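Long-range contact in putative aminooxidase (Propionibacterium acnes, PDB 2BA9), which probably isomerises polyunsaturated fatty acids such as linoleic acid to conjugated linoleic acid, using a bound flavin-adenine dinucleotide: residues Q126-H138 with M403-D417. Numbering follows the deposited sequence.
Sequences QGYDANGHYNKVH and MSFGNFDEVCHYSKD. With NA (sodium ion), chain B; FAD (flavin-adenine dinucleotide), chain D.
N131 reaches from the loop 126-138 onto helix 408-417 and meets it with every atom of its side chain. CB lies over one face of the H413 imidazole, a CH-pi contact 3.9 Å from the ring centroid. With CG anti to the backbone N (chi1 175°), the amide is carried on along the helix surface, its carbon resting near the carbonyl of E410. There ND2 divides its hydrogens between two acceptors of one residue: E410 O at 2.9 Å and E410 OE1, also at 2.9 Å. The second is met from above the carboxylate plane, 55° out of it, and both bonds are somewhat bent. On the other branch, OD1 sits 3.2 Å from Y414 CA and accepts from a water that also donates to D417 OD2 and receives Y134 OH. The E410 chain bends at chi2 (-66°), bringing its carboxylate beside the loop; OE2 binds the sodium ion at 2.3 Å, while OE1 takes two further waters, one of them a sodium ligand that also donates to D129 O. Three waters and the K183 carbonyl oxygen fill the other coordination sites of the sodium. Further along, H133 NE2 donates to S404 O at 2.9 Å, in the ring plane and on a carbonyl lone pair, its ND1 being bonded to Y379. G132, with no side chain, brings its CA to M403 O in a CH...O contact and to the edge of the Y414 ring, and Y134 CE2 touches Y414 CE1. On the FAD side, N407 is the N-cap, its OD1 accepting from E410 N, and F408 N donates to flavin O2. E410 is thus held by the metal, N131 and waters, which would favour its charged form, and this polar cluster ties the loop to the helix whose first turn carries the flavin contact.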
ATOM      1  N   GLN A 126      22.267   5.783   5.971  1.00 27.68           N
ATOM      2  CA  GLN A 126      21.842   4.902   7.065  1.00 27.98           C
ATOM      3  C   GLN A 126      20.637   5.492   7.798  1.00 27.91           C
ATOM      4  O   GLN A 126      20.643   6.668   8.148  1.00 28.25           O
ATOM      5  CB  GLN A 126      22.986   4.661   8.043  1.00 28.23           C
ATOM      6  CG  GLN A 126      22.562   3.834   9.242  1.00 29.32           C
ATOM      7  CD  GLN A 126      23.674   3.003   9.869  1.00 32.28           C
ATOM      8  OE1 GLN A 126      23.482   2.447  10.963  1.00 32.32           O
ATOM      9  NE2 GLN A 126      24.822   2.890   9.191  1.00 33.06           N
ATOM     10  N   GLY A 127      19.602   4.676   8.008  1.00 28.08           N
ATOM     11  CA  GLY A 127      18.383   5.124   8.682  1.00 28.11           C
ATOM     12  C   GLY A 127      17.204   5.336   7.756  1.00 27.92           C
ATOM     13  O   GLY A 127      16.054   5.313   8.191  1.00 28.28           O
ATOM     14  N   TYR A 128      17.490   5.551   6.478  1.00 27.56           N
ATOM     15  CA  TYR A 128      16.469   5.643   5.423  1.00 27.30           C
ATOM     16  C   TYR A 128      15.327   4.613   5.540  1.00 27.23           C
ATOM     17  O   TYR A 128      14.174   4.903   5.169  1.00 26.84           O
ATOM     18  CB  TYR A 128      17.138   5.493   4.037  1.00 27.15           C
ATOM     19  CG  TYR A 128      17.428   4.048   3.645  1.00 26.59           C
ATOM     20  CD1 TYR A 128      16.539   3.344   2.857  1.00 25.57           C
ATOM     21  CD2 TYR A 128      18.581   3.388   4.074  1.00 26.67           C
ATOM     22  CE1 TYR A 128      16.783   2.036   2.490  1.00 26.01           C
ATOM     23  CE2 TYR A 128      18.832   2.056   3.711  1.00 25.76           C
ATOM     24  CZ  TYR A 128      17.924   1.396   2.916  1.00 26.26           C
ATOM     25  OH  TYR A 128      18.129   0.077   2.539  1.00 27.72           O
ATOM     26  N   ASP A 129      15.657   3.419   6.040  1.00 26.77           N
ATOM     27  CA  ASP A 129      14.735   2.285   6.017  1.00 26.39           C
ATOM     28  C   ASP A 129      13.834   2.158   7.233  1.00 26.40           C
ATOM     29  O   ASP A 129      13.007   1.258   7.280  1.00 26.39           O
ATOM     30  CB  ASP A 129      15.480   0.972   5.770  1.00 26.62           C
ATOM     31  CG  ASP A 129      16.586   0.705   6.776  1.00 26.86           C
ATOM     32  OD1 ASP A 129      16.980   1.622   7.521  1.00 24.80           O
ATOM     33  OD2 ASP A 129      17.075  -0.438   6.793  1.00 27.62           O
ATOM     34  N   ALA A 130      13.967   3.067   8.195  1.00 26.30           N
ATOM     35  CA  ALA A 130      13.080   3.089   9.358  1.00 26.17           C
ATOM     36  C   ALA A 130      11.591   3.249   8.931  1.00 25.99           C
ATOM     37  O   ALA A 130      11.253   3.959   7.959  1.00 25.30           O
ATOM     38  CB  ALA A 130      13.499   4.196  10.333  1.00 26.17           C
ATOM     39  N   ASN A 131      10.717   2.553   9.647  1.00 25.29           N
ATOM     40  CA  ASN A 131       9.290   2.657   9.423  1.00 25.48           C
ATOM     41  C   ASN A 131       8.826   4.061   9.825  1.00 25.88           C
ATOM     42  O   ASN A 131       9.322   4.637  10.793  1.00 25.95           O
ATOM     43  CB  ASN A 131       8.564   1.562  10.216  1.00 24.98           C
ATOM     44  CG  ASN A 131       7.062   1.667  10.129  1.00 24.98           C
ATOM     45  OD1 ASN A 131       6.436   2.225  11.019  1.00 24.44           O
ATOM     46  ND2 ASN A 131       6.473   1.136   9.052  1.00 23.58           N
ATOM     47  N   GLY A 132       7.904   4.621   9.054  1.00 26.74           N
ATOM     48  CA  GLY A 132       7.407   5.975   9.313  1.00 27.01           C
ATOM     49  C   GLY A 132       8.430   7.029   8.923  1.00 27.24           C
ATOM     50  O   GLY A 132       9.503   6.693   8.411  1.00 27.52           O
ATOM     51  N   HIS A 133       8.085   8.294   9.154  1.00 26.84           N
ATOM     52  CA  HIS A 133       8.907   9.430   8.726  1.00 26.67           C
ATOM     53  C   HIS A 133       9.247  10.400   9.871  1.00 26.84           C
ATOM     54  O   HIS A 133       9.844  11.462   9.637  1.00 26.92           O
ATOM     55  CB  HIS A 133       8.200  10.187   7.580  1.00 26.43           C
ATOM     56  CG  HIS A 133       7.827   9.317   6.413  1.00 25.94           C
ATOM     57  ND1 HIS A 133       8.448   9.403   5.185  1.00 25.91           N
ATOM     58  CD2 HIS A 133       6.888   8.352   6.287  1.00 25.46           C
ATOM     59  CE1 HIS A 133       7.912   8.528   4.355  1.00 25.97           C
ATOM     60  NE2 HIS A 133       6.967   7.869   5.003  1.00 26.10           N
ATOM     61  N   TYR A 134       8.897  10.015  11.102  1.00 26.90           N
ATOM     62  CA  TYR A 134       9.100  10.840  12.305  1.00 26.98           C
ATOM     63  C   TYR A 134      10.589  10.998  12.633  1.00 27.33           C
ATOM     64  O   TYR A 134      10.995  11.987  13.263  1.00 27.63           O
ATOM     65  CB  TYR A 134       8.303  10.287  13.520  1.00 26.72           C
ATOM     66  CG  TYR A 134       8.416   8.790  13.760  1.00 26.29           C
ATOM     67  CD1 TYR A 134       9.456   8.286  14.498  1.00 26.22           C
ATOM     68  CD2 TYR A 134       7.482   7.886  13.233  1.00 26.60           C
ATOM     69  CE1 TYR A 134       9.590   6.940  14.723  1.00 27.26           C
ATOM     70  CE2 TYR A 134       7.605   6.513  13.453  1.00 25.96           C
ATOM     71  CZ  TYR A 134       8.671   6.054  14.202  1.00 26.03           C
ATOM     72  OH  TYR A 134       8.868   4.727  14.457  1.00 25.45           O
ATOM     73  N   ASN A 135      11.391  10.023  12.207  1.00 27.42           N
ATOM     74  CA  ASN A 135      12.836  10.187  12.159  1.00 27.77           C
ATOM     75  C   ASN A 135      13.177  10.837  10.816  1.00 27.97           C
ATOM     76  O   ASN A 135      13.069  10.203   9.759  1.00 28.42           O
ATOM     77  CB  ASN A 135      13.564   8.849  12.327  1.00 27.88           C
ATOM     78  CG  ASN A 135      13.096   8.065  13.561  1.00 28.47           C
ATOM     79  OD1 ASN A 135      12.474   7.004  13.437  1.00 28.75           O
ATOM     80  ND2 ASN A 135      13.408   8.575  14.751  1.00 29.64           N
ATOM     81  N   LYS A 136      13.551  12.114  10.862  1.00 27.84           N
ATOM     82  CA  LYS A 136      13.759  12.923   9.651  1.00 27.58           C
ATOM     83  C   LYS A 136      14.871  12.340   8.768  1.00 27.74           C
ATOM     84  O   LYS A 136      16.011  12.139   9.216  1.00 27.91           O
ATOM     85  CB  LYS A 136      14.083  14.369  10.048  1.00 27.33           C
ATOM     86  CG  LYS A 136      14.074  15.411   8.915  1.00 27.51           C
ATOM     87  CD  LYS A 136      14.823  16.709   9.373  1.00 27.00           C
ATOM     88  CE  LYS A 136      14.917  17.762   8.275  1.00 27.22           C
ATOM     89  NZ  LYS A 136      15.743  18.987   8.652  1.00 26.90           N
ATOM     90  N   VAL A 137      14.540  12.082   7.509  1.00 27.60           N
ATOM     91  CA  VAL A 137      15.481  11.447   6.586  1.00 27.56           C
ATOM     92  C   VAL A 137      16.446  12.467   5.990  1.00 27.59           C
ATOM     93  O   VAL A 137      16.173  13.666   5.971  1.00 28.07           O
ATOM     94  CB  VAL A 137      14.755  10.688   5.448  1.00 27.49           C
ATOM     95  CG1 VAL A 137      13.778   9.641   6.024  1.00 27.48           C
ATOM     96  CG2 VAL A 137      14.017  11.665   4.520  1.00 27.33           C
ATOM     97  N   HIS A 138      17.584  11.968   5.521  1.00 27.34           N
ATOM     98  CA  HIS A 138      18.557  12.756   4.762  1.00 27.09           C
ATOM     99  C   HIS A 138      17.853  13.563   3.658  1.00 26.68           C
ATOM    100  O   HIS A 138      16.967  13.038   2.988  1.00 26.26           O
ATOM    101  CB  HIS A 138      19.575  11.809   4.116  1.00 27.12           C
ATOM    102  CG  HIS A 138      20.786  12.499   3.568  1.00 27.13           C
ATOM    103  ND1 HIS A 138      20.745  13.318   2.460  1.00 27.24           N
ATOM    104  CD2 HIS A 138      22.078  12.471   3.964  1.00 25.61           C
ATOM    105  CE1 HIS A 138      21.958  13.771   2.208  1.00 26.09           C
ATOM    106  NE2 HIS A 138      22.785  13.262   3.098  1.00 24.76           N
ATOM    107  N   MET A 403       1.053   7.886   6.931  1.00 24.33           N
ATOM    108  CA  MET A 403       2.120   8.085   7.947  1.00 24.86           C
ATOM    109  C   MET A 403       3.329   7.152   7.809  1.00 24.94           C
ATOM    110  O   MET A 403       4.345   7.317   8.508  1.00 23.68           O
ATOM    111  CB  MET A 403       1.564   7.926   9.374  1.00 24.64           C
ATOM    112  CG  MET A 403       0.445   8.888   9.747  1.00 25.30           C
ATOM    113  SD  MET A 403       0.737  10.630   9.326  1.00 27.79           S
ATOM    114  CE  MET A 403       2.235  10.953  10.259  1.00 22.67           C
ATOM    115  N   SER A 404       3.203   6.175   6.918  1.00 25.17           N
ATOM    116  CA  SER A 404       4.221   5.156   6.714  1.00 25.65           C
ATOM    117  C   SER A 404       4.398   4.941   5.210  1.00 25.64           C
ATOM    118  O   SER A 404       5.122   5.683   4.551  1.00 26.13           O
ATOM    119  CB  SER A 404       3.835   3.851   7.440  1.00 25.44           C
ATOM    120  OG  SER A 404       2.550   3.364   7.040  1.00 26.49           O
ATOM    121  N   PHE A 405       3.721   3.936   4.672  1.00 25.41           N
ATOM    122  CA  PHE A 405       3.765   3.664   3.247  1.00 25.49           C
ATOM    123  C   PHE A 405       2.567   2.807   2.908  1.00 25.66           C
ATOM    124  O   PHE A 405       2.029   2.127   3.786  1.00 25.41           O
ATOM    125  CB  PHE A 405       5.066   2.948   2.880  1.00 25.59           C
ATOM    126  CG  PHE A 405       5.176   2.628   1.434  1.00 25.07           C
ATOM    127  CD1 PHE A 405       5.498   3.622   0.519  1.00 25.34           C
ATOM    128  CD2 PHE A 405       4.927   1.340   0.974  1.00 24.48           C
ATOM    129  CE1 PHE A 405       5.584   3.330  -0.837  1.00 24.72           C
ATOM    130  CE2 PHE A 405       5.000   1.045  -0.379  1.00 25.02           C
ATOM    131  CZ  PHE A 405       5.343   2.037  -1.283  1.00 24.87           C
ATOM    132  N   GLY A 406       2.151   2.850   1.646  1.00 25.75           N
ATOM    133  CA  GLY A 406       1.024   2.075   1.167  1.00 25.94           C
ATOM    134  C   GLY A 406       1.282   0.583   1.012  1.00 26.12           C
ATOM    135  O   GLY A 406       0.984   0.030  -0.040  1.00 27.01           O
ATOM    136  N   ASN A 407       1.828  -0.076   2.040  1.00 26.22           N
ATOM    137  CA  ASN A 407       1.864  -1.558   2.084  1.00 26.13           C
ATOM    138  C   ASN A 407       1.460  -2.087   3.451  1.00 25.35           C
ATOM    139  O   ASN A 407       1.447  -1.332   4.429  1.00 24.18           O
ATOM    140  CB  ASN A 407       3.166  -2.151   1.482  1.00 26.55           C
ATOM    141  CG  ASN A 407       4.295  -2.481   2.503  1.00 27.29           C
ATOM    142  OD1 ASN A 407       4.085  -2.793   3.678  1.00 28.86           O
ATOM    143  ND2 ASN A 407       5.520  -2.480   1.982  1.00 27.76           N
ATOM    144  N   PHE A 408       1.050  -3.357   3.504  1.00 25.44           N
ATOM    145  CA  PHE A 408       0.356  -3.848   4.699  1.00 25.64           C
ATOM    146  C   PHE A 408       1.304  -4.200   5.853  1.00 25.76           C
ATOM    147  O   PHE A 408       0.903  -4.166   7.015  1.00 26.51           O
ATOM    148  CB  PHE A 408      -0.690  -4.945   4.397  1.00 26.14           C
ATOM    149  CG  PHE A 408      -0.145  -6.211   3.760  1.00 26.29           C
ATOM    150  CD1 PHE A 408       0.459  -7.204   4.531  1.00 26.92           C
ATOM    151  CD2 PHE A 408      -0.348  -6.457   2.410  1.00 27.73           C
ATOM    152  CE1 PHE A 408       0.910  -8.386   3.949  1.00 26.74           C
ATOM    153  CE2 PHE A 408       0.114  -7.636   1.823  1.00 27.53           C
ATOM    154  CZ  PHE A 408       0.753  -8.592   2.602  1.00 27.49           C
ATOM    155  N   ASP A 409       2.567  -4.479   5.568  1.00 25.40           N
ATOM    156  CA  ASP A 409       3.515  -4.627   6.667  1.00 25.84           C
ATOM    157  C   ASP A 409       3.865  -3.268   7.257  1.00 25.72           C
ATOM    158  O   ASP A 409       3.977  -3.124   8.470  1.00 25.80           O
ATOM    159  CB  ASP A 409       4.788  -5.342   6.227  1.00 25.59           C
ATOM    160  CG  ASP A 409       5.725  -5.601   7.388  1.00 25.64           C
ATOM    161  OD1 ASP A 409       5.419  -6.491   8.229  1.00 23.65           O
ATOM    162  OD2 ASP A 409       6.756  -4.896   7.465  1.00 27.29           O
ATOM    163  N   GLU A 410       4.010  -2.267   6.396  1.00 26.12           N
ATOM    164  CA  GLU A 410       4.440  -0.944   6.840  1.00 26.39           C
ATOM    165  C   GLU A 410       3.403  -0.319   7.749  1.00 26.23           C
ATOM    166  O   GLU A 410       3.758   0.236   8.799  1.00 26.44           O
ATOM    167  CB  GLU A 410       4.754  -0.020   5.660  1.00 26.62           C
ATOM    168  CG  GLU A 410       6.030  -0.391   4.891  1.00 28.45           C
ATOM    169  CD  GLU A 410       7.323  -0.218   5.704  1.00 29.61           C
ATOM    170  OE1 GLU A 410       7.480   0.805   6.397  1.00 30.53           O
ATOM    171  OE2 GLU A 410       8.204  -1.109   5.632  1.00 32.85           O
ATOM    172  N   VAL A 411       2.128  -0.417   7.366  1.00 25.46           N
ATOM    173  CA  VAL A 411       1.049   0.149   8.169  1.00 25.21           C
ATOM    174  C   VAL A 411       0.859  -0.591   9.501  1.00 25.26           C
ATOM    175  O   VAL A 411       0.620   0.043  10.524  1.00 25.41           O
ATOM    176  CB  VAL A 411      -0.306   0.236   7.406  1.00 25.00           C
ATOM    177  CG1 VAL A 411      -0.135   0.985   6.060  1.00 24.43           C
ATOM    178  CG2 VAL A 411      -0.919  -1.119   7.219  1.00 25.24           C
ATOM    179  N   CYS A 412       0.959  -1.918   9.484  1.00 25.13           N
ATOM    180  CA  CYS A 412       0.805  -2.711  10.701  1.00 25.14           C
ATOM    181  C   CYS A 412       1.968  -2.423  11.658  1.00 25.08           C
ATOM    182  O   CYS A 412       1.757  -2.223  12.849  1.00 24.36           O
ATOM    183  CB  CYS A 412       0.736  -4.205  10.383  1.00 25.14           C
ATOM    184  SG  CYS A 412      -0.760  -4.717   9.486  1.00 26.69           S
ATOM    185  N   HIS A 413       3.186  -2.402  11.114  1.00 25.00           N
ATOM    186  CA  HIS A 413       4.409  -2.033  11.865  1.00 24.67           C
ATOM    187  C   HIS A 413       4.297  -0.624  12.482  1.00 24.76           C
ATOM    188  O   HIS A 413       4.661  -0.393  13.653  1.00 23.90           O
ATOM    189  CB  HIS A 413       5.617  -2.147  10.921  1.00 24.56           C
ATOM    190  CG  HIS A 413       6.952  -2.009  11.586  1.00 25.40           C
ATOM    191  ND1 HIS A 413       8.130  -1.971  10.870  1.00 25.59           N
ATOM    192  CD2 HIS A 413       7.301  -1.864  12.885  1.00 24.79           C
ATOM    193  CE1 HIS A 413       9.145  -1.833  11.700  1.00 23.80           C
ATOM    194  NE2 HIS A 413       8.670  -1.768  12.929  1.00 25.45           N
ATOM    195  N   TYR A 414       3.756   0.314  11.713  1.00 24.82           N
ATOM    196  CA  TYR A 414       3.495   1.648  12.237  1.00 24.72           C
ATOM    197  C   TYR A 414       2.453   1.622  13.365  1.00 24.56           C
ATOM    198  O   TYR A 414       2.625   2.308  14.379  1.00 23.97           O
ATOM    199  CB  TYR A 414       3.045   2.605  11.128  1.00 24.90           C
ATOM    200  CG  TYR A 414       2.987   4.048  11.584  1.00 24.94           C
ATOM    201  CD1 TYR A 414       4.030   4.921  11.322  1.00 25.34           C
ATOM    202  CD2 TYR A 414       1.893   4.533  12.294  1.00 25.39           C
ATOM    203  CE1 TYR A 414       3.987   6.240  11.755  1.00 25.13           C
ATOM    204  CE2 TYR A 414       1.838   5.845  12.722  1.00 24.91           C
ATOM    205  CZ  TYR A 414       2.888   6.691  12.448  1.00 24.43           C
ATOM    206  OH  TYR A 414       2.842   7.988  12.866  1.00 24.73           O
ATOM    207  N   SER A 415       1.372   0.860  13.187  1.00 24.24           N
ATOM    208  CA  SER A 415       0.362   0.716  14.257  1.00 24.23           C
ATOM    209  C   SER A 415       0.962   0.139  15.569  1.00 24.15           C
ATOM    210  O   SER A 415       0.775   0.700  16.656  1.00 23.42           O
ATOM    211  CB  SER A 415      -0.839  -0.119  13.780  1.00 24.56           C
ATOM    212  OG  SER A 415      -1.799   0.688  13.087  1.00 25.08           O
ATOM    213  N   LYS A 416       1.696  -0.964  15.445  1.00 24.36           N
ATOM    214  CA  LYS A 416       2.486  -1.551  16.555  1.00 24.67           C
ATOM    215  C   LYS A 416       3.305  -0.493  17.297  1.00 24.86           C
ATOM    216  O   LYS A 416       3.241  -0.378  18.529  1.00 25.22           O
ATOM    217  CB  LYS A 416       3.432  -2.628  15.989  1.00 24.70           C
ATOM    218  CG  LYS A 416       4.364  -3.332  16.977  1.00 24.61           C
ATOM    219  CD  LYS A 416       5.356  -4.208  16.215  1.00 25.37           C
ATOM    220  CE  LYS A 416       6.132  -5.160  17.112  1.00 25.90           C
ATOM    221  NZ  LYS A 416       7.146  -4.453  17.915  1.00 28.98           N
ATOM    222  N   ASP A 417       4.092   0.265  16.544  1.00 24.82           N
ATOM    223  CA  ASP A 417       4.995   1.258  17.128  1.00 25.04           C
ATOM    224  C   ASP A 417       4.226   2.436  17.741  1.00 25.16           C
ATOM    225  O   ASP A 417       4.679   3.013  18.711  1.00 24.96           O
ATOM    226  CB  ASP A 417       5.984   1.780  16.078  1.00 24.87           C
ATOM    227  CG  ASP A 417       7.099   0.789  15.756  1.00 25.70           C
ATOM    228  OD1 ASP A 417       7.344  -0.156  16.541  1.00 27.80           O
ATOM    229  OD2 ASP A 417       7.753   0.968  14.713  1.00 23.89           O
TER
HETATM  230 NA    NA B2001      10.530  -1.202   5.572  1.00 41.99          NA
HETATM  231  PA  FAD D 500      -6.841   0.104   3.789  1.00 19.59           P
HETATM  232  O1A FAD D 500      -6.308  -1.252   3.431  1.00 19.96           O
HETATM  233  O2A FAD D 500      -7.299   0.981   2.641  1.00 19.83           O
HETATM  234  O5B FAD D 500      -8.112  -0.085   4.745  1.00 20.92           O
HETATM  235  C5B FAD D 500      -8.729   1.079   5.242  1.00 23.05           C
HETATM  236  C4B FAD D 500     -10.035   0.723   5.921  1.00 23.62           C
HETATM  237  O4B FAD D 500     -10.614   1.903   6.443  1.00 24.57           O
HETATM  238  C3B FAD D 500     -11.028   0.079   4.951  1.00 23.93           C
HETATM  239  O3B FAD D 500     -11.491  -1.143   5.478  1.00 23.63           O
HETATM  240  C2B FAD D 500     -12.112   1.122   4.807  1.00 24.35           C
HETATM  241  O2B FAD D 500     -13.382   0.564   4.469  1.00 24.46           O
HETATM  242  C1B FAD D 500     -11.990   1.877   6.142  1.00 24.38           C
HETATM  243  N9A FAD D 500     -12.569   3.227   6.022  1.00 23.97           N
HETATM  244  C8A FAD D 500     -12.262   4.193   5.086  1.00 24.64           C
HETATM  245  N7A FAD D 500     -13.043   5.286   5.312  1.00 23.58           N
HETATM  246  C5A FAD D 500     -13.843   5.028   6.384  1.00 24.46           C
HETATM  247  C6A FAD D 500     -14.842   5.770   7.046  1.00 23.92           C
HETATM  248  N6A FAD D 500     -14.885   7.131   6.876  1.00 23.78           N
HETATM  249  N1A FAD D 500     -15.467   5.210   8.155  1.00 24.67           N
HETATM  250  C2A FAD D 500     -15.170   3.921   8.576  1.00 25.15           C
HETATM  251  N3A FAD D 500     -14.188   3.199   7.912  1.00 24.60           N
HETATM  252  C4A FAD D 500     -13.552   3.727   6.829  1.00 24.25           C
HETATM  253  N1  FAD D 500       0.611  -4.332   0.123  1.00 25.89           N
HETATM  254  C2  FAD D 500       1.735  -5.104   0.342  1.00 28.77           C
HETATM  255  O2  FAD D 500       2.263  -5.118   1.453  1.00 25.85           O
HETATM  256  N3  FAD D 500       2.277  -5.836  -0.696  1.00 29.83           N
HETATM  257  C4  FAD D 500       1.683  -5.821  -1.941  1.00 29.28           C
HETATM  258  O4  FAD D 500       2.185  -6.505  -2.847  1.00 30.85           O
HETATM  259  C4X FAD D 500       0.536  -5.051  -2.161  1.00 27.21           C
HETATM  260  N5  FAD D 500      -0.074  -4.994  -3.402  1.00 24.38           N
HETATM  261  C5X FAD D 500      -1.292  -4.369  -3.586  1.00 24.27           C
HETATM  262  C6  FAD D 500      -1.953  -4.449  -4.810  1.00 23.47           C
HETATM  263  C7  FAD D 500      -3.198  -3.846  -4.969  1.00 23.93           C
HETATM  264  C7M FAD D 500      -3.889  -3.967  -6.297  1.00 23.84           C
HETATM  265  C8  FAD D 500      -3.775  -3.154  -3.907  1.00 23.67           C
HETATM  266  C8M FAD D 500      -5.111  -2.486  -4.027  1.00 22.83           C
HETATM  267  C9  FAD D 500      -3.105  -3.076  -2.689  1.00 23.66           C
HETATM  268  C9A FAD D 500      -1.854  -3.671  -2.515  1.00 24.16           C
HETATM  269  N10 FAD D 500      -1.149  -3.586  -1.300  1.00 23.80           N
HETATM  270  C10 FAD D 500      -0.003  -4.323  -1.105  1.00 25.30           C
HETATM  271  C1' FAD D 500      -1.405  -2.472  -0.341  1.00 20.63           C
HETATM  272  C2' FAD D 500      -2.153  -2.948   0.898  1.00 19.91           C
HETATM  273  O2' FAD D 500      -3.283  -3.747   0.566  1.00 21.29           O
HETATM  274  C3' FAD D 500      -2.565  -1.713   1.684  1.00 20.46           C
HETATM  275  O3' FAD D 500      -1.426  -0.869   1.869  1.00 20.43           O
HETATM  276  C4' FAD D 500      -3.184  -2.097   3.018  1.00 20.53           C
HETATM  277  O4' FAD D 500      -4.461  -2.699   2.840  1.00 24.59           O
HETATM  278  C5' FAD D 500      -3.266  -0.851   3.888  1.00 21.46           C
HETATM  279  O5' FAD D 500      -4.096  -1.087   4.990  1.00 20.30           O
HETATM  280  P   FAD D 500      -4.806   0.157   5.749  1.00 20.53           P
HETATM  281  O1P FAD D 500      -5.701  -0.347   6.865  1.00 20.58           O
HETATM  282  O2P FAD D 500      -3.732   1.063   6.243  1.00 23.73           O
HETATM  283  O3P FAD D 500      -5.736   0.880   4.659  1.00 21.28           O
HETATM  284  O   HOH W   1      10.223   0.817   6.852  1.00 24.73           O
HETATM  285  O   HOH W   2      12.609  -0.858   5.301  1.00 26.37           O
HETATM  286  O   HOH W   3       6.941   3.263  13.577  1.00 22.02           O
HETATM  287  O   HOH W   4       7.055   3.296   6.377  1.00 22.66           O
HETATM  288  O   HOH W   5       5.822   9.314  10.110  1.00 29.28           O
HETATM  289  O   HOH W   6      10.615  -2.627   3.718  1.00 31.30           O